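PDB 2WMF: fucolectin-related protein, which probably hydrolyses glycosidic bonds in host blood-group carbohydrate antigens, as a family 98 glycoside hydrolase of Streptococcus pneumoniae. Local coordinates for residues S227-L231 against S232-D236. Sequence-based numbering, arbitrary orientation.
Sequences SGFWL and SGLCD
F229 and L234 meet across the C-terminal end of helix 219-231, where a Schellman motif ends the helix and this apolar contact accompanies its backbone bonds. The L234 side chain slants across F229, its CD1 4.0 Å from F229 CD1, oblique to the ring; M191 of helix 184-192 touches both. Next to this contact lie the two bonds of the motif: G233 N donates to W230 O at 3.1 Å, and the positive phi of G233 (82°) turns the chain so that F229 O accepts a hydrogen bond from L234 N at 3.0 Å. S232 adds a side-chain bond: with OG beside its own backbone N (chi1 -61°), the hydroxyl donates to G228 O over 2.8 Å, while S232 N donates to the same oxygen from the opposite face, so two donors grip G228 O.

The W230 indole stands with CG anti to the backbone N (chi1 171°), which brings its CD1 edge to C235 O, 3.3 Å away and near the ring plane. C235 SG lies 4.1 Å from both F229 CB and W230 CB; the C235 side chain also touches L207 and L209 of strand 207-212. A water donates to W230 O and C235 O. The last-turn carbonyls G228 O, F229 O and W230 O, which no further helical turn follows, thus all find donors within this largely buried connection from helix 219-231 to barrel strand 237-243.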
ATOM      1  N   SER A 227      -5.120  -2.643 -10.682  1.00  7.48           N
ATOM      2  CA  SER A 227      -5.488  -1.289 -11.083  1.00  7.43           C
ATOM      3  C   SER A 227      -6.219  -1.344 -12.455  1.00  6.82           C
ATOM      4  O   SER A 227      -7.165  -0.567 -12.722  1.00  8.83           O
ATOM      5  CB  SER A 227      -4.286  -0.343 -11.081  1.00  7.64           C
ATOM      6  OG  SER A 227      -3.424  -0.513 -12.171  1.00  8.07           O
ATOM      7  N   GLY A 228      -5.878  -2.297 -13.300  1.00  7.38           N
ATOM      8  CA  GLY A 228      -6.574  -2.499 -14.583  1.00  7.28           C
ATOM      9  C   GLY A 228      -8.060  -2.836 -14.391  1.00  6.53           C
ATOM     10  O   GLY A 228      -8.915  -2.368 -15.163  1.00  7.25           O
ATOM     11  N   PHE A 229      -8.388  -3.616 -13.363  1.00  6.81           N
ATOM     12  CA  PHE A 229      -9.819  -3.915 -13.028  1.00  7.27           C
ATOM     13  C   PHE A 229     -10.596  -2.627 -12.715  1.00  7.98           C
ATOM     14  O   PHE A 229     -11.731  -2.444 -13.149  1.00  7.77           O
ATOM     15  CB  PHE A 229      -9.921  -4.842 -11.812  1.00  7.22           C
ATOM     16  CG  PHE A 229      -9.447  -6.279 -12.030  1.00  7.20           C
ATOM     17  CD1 PHE A 229      -9.604  -6.943 -13.228  1.00  7.76           C
ATOM     18  CD2 PHE A 229      -8.904  -6.963 -10.961  1.00  7.04           C
ATOM     19  CE1 PHE A 229      -9.225  -8.268 -13.339  1.00  8.90           C
ATOM     20  CE2 PHE A 229      -8.522  -8.259 -11.068  1.00  8.71           C
ATOM     21  CZ  PHE A 229      -8.652  -8.919 -12.240  1.00  9.22           C
ATOM     22  N   TRP A 230      -9.970  -1.741 -11.967  1.00  7.25           N
ATOM     23  CA  TRP A 230     -10.547  -0.444 -11.585  1.00  8.15           C
ATOM     24  C   TRP A 230     -10.752   0.379 -12.862  1.00  8.55           C
ATOM     25  O   TRP A 230     -11.822   0.927 -13.086  1.00  9.12           O
ATOM     26  CB  TRP A 230      -9.592   0.256 -10.617  1.00  8.73           C
ATOM     27  CG  TRP A 230      -9.919   1.672 -10.293  1.00  7.22           C
ATOM     28  CD1 TRP A 230     -11.071   2.149  -9.697  1.00  8.69           C
ATOM     29  CD2 TRP A 230      -9.089   2.808 -10.545  1.00  7.50           C
ATOM     30  NE1 TRP A 230     -10.986   3.536  -9.582  1.00  8.95           N
ATOM     31  CE2 TRP A 230      -9.759   3.937 -10.065  1.00  8.25           C
ATOM     32  CE3 TRP A 230      -7.794   2.962 -11.081  1.00  9.58           C
ATOM     33  CZ2 TRP A 230      -9.191   5.211 -10.128  1.00  9.36           C
ATOM     34  CZ3 TRP A 230      -7.252   4.228 -11.158  1.00  9.41           C
ATOM     35  CH2 TRP A 230      -7.938   5.327 -10.672  1.00  8.50           C
ATOM     36  N   LEU A 231      -9.717   0.458 -13.705  1.00  8.61           N
ATOM     37  CA  LEU A 231      -9.796   1.241 -14.954  1.00  8.02           C
ATOM     38  C   LEU A 231     -10.858   0.670 -15.906  1.00  8.09           C
ATOM     39  O   LEU A 231     -11.421   1.399 -16.745  1.00  9.93           O
ATOM     40  CB  LEU A 231      -8.427   1.267 -15.632  1.00  8.37           C
ATOM     41  CG  LEU A 231      -7.386   2.123 -14.917  1.00  8.97           C
ATOM     42  CD1 LEU A 231      -5.895   1.912 -15.368  1.00  9.33           C
ATOM     43  CD2 LEU A 231      -7.769   3.619 -15.011  1.00 11.16           C
ATOM     44  N   SER A 232     -11.109  -0.642 -15.808  1.00  8.93           N
ATOM     45  CA  SER A 232     -12.088  -1.340 -16.641  1.00  8.71           C
ATOM     46  C   SER A 232     -13.534  -1.269 -16.127  1.00  9.49           C
ATOM     47  O   SER A 232     -14.437  -1.833 -16.755  1.00 10.23           O
ATOM     48  CB  SER A 232     -11.681  -2.817 -16.778  1.00  9.12           C
ATOM     49  OG  SER A 232     -10.404  -2.994 -17.397  1.00  9.15           O
ATOM     50  N   GLY A 233     -13.720  -0.629 -14.974  1.00  8.82           N
ATOM     51  CA  GLY A 233     -15.048  -0.459 -14.381  1.00  8.73           C
ATOM     52  C   GLY A 233     -15.561  -1.637 -13.596  1.00  9.62           C
ATOM     53  O   GLY A 233     -16.764  -1.710 -13.291  1.00 11.09           O
ATOM     54  N   LEU A 234     -14.699  -2.584 -13.256  1.00  9.01           N
ATOM     55  CA  LEU A 234     -15.106  -3.775 -12.500  1.00  9.12           C
ATOM     56  C   LEU A 234     -15.110  -3.593 -10.971  1.00  9.05           C
ATOM     57  O   LEU A 234     -15.702  -4.387 -10.270  1.00 10.49           O
ATOM     58  CB  LEU A 234     -14.220  -4.955 -12.907  1.00  8.27           C
ATOM     59  CG  LEU A 234     -14.325  -5.381 -14.378  1.00  9.09           C
ATOM     60  CD1 LEU A 234     -13.278  -6.446 -14.748  1.00  9.10           C
ATOM     61  CD2 LEU A 234     -15.749  -5.867 -14.733  1.00 10.95           C
ATOM     62  N   CYS A 235     -14.440  -2.550 -10.463  1.00  8.74           N
ATOM     63  CA  CYS A 235     -14.484  -2.202  -9.042  1.00  8.97           C
ATOM     64  C   CYS A 235     -14.267  -0.677  -8.961  1.00  8.81           C
ATOM     65  O   CYS A 235     -13.521  -0.088  -9.753  1.00  8.42           O
ATOM     66  CB  CYS A 235     -13.427  -2.979  -8.245  1.00  7.81           C
ATOM     67  SG  CYS A 235     -11.687  -2.764  -8.798  1.00  9.74           S
ATOM     68  N   ASP A 236     -14.938  -0.015  -8.032  1.00  8.57           N
ATOM     69  CA  ASP A 236     -14.836   1.464  -8.019  1.00  9.08           C
ATOM     70  C   ASP A 236     -13.589   1.992  -7.307  1.00  8.61           C
ATOM     71  O   ASP A 236     -13.279   3.194  -7.363  1.00  8.75           O
ATOM     72  CB  ASP A 236     -16.099   2.090  -7.426  1.00  9.87           C
ATOM     73  CG  ASP A 236     -17.236   2.219  -8.432  1.00 11.40           C
ATOM     74  OD1 ASP A 236     -17.195   1.518  -9.457  1.00 11.62           O
ATOM     75  OD2 ASP A 236     -18.172   3.029  -8.156  1.00 14.02           O
TER
HETATM   76  O   HOH W   1     -14.088   1.730 -11.984  1.00 19.27           O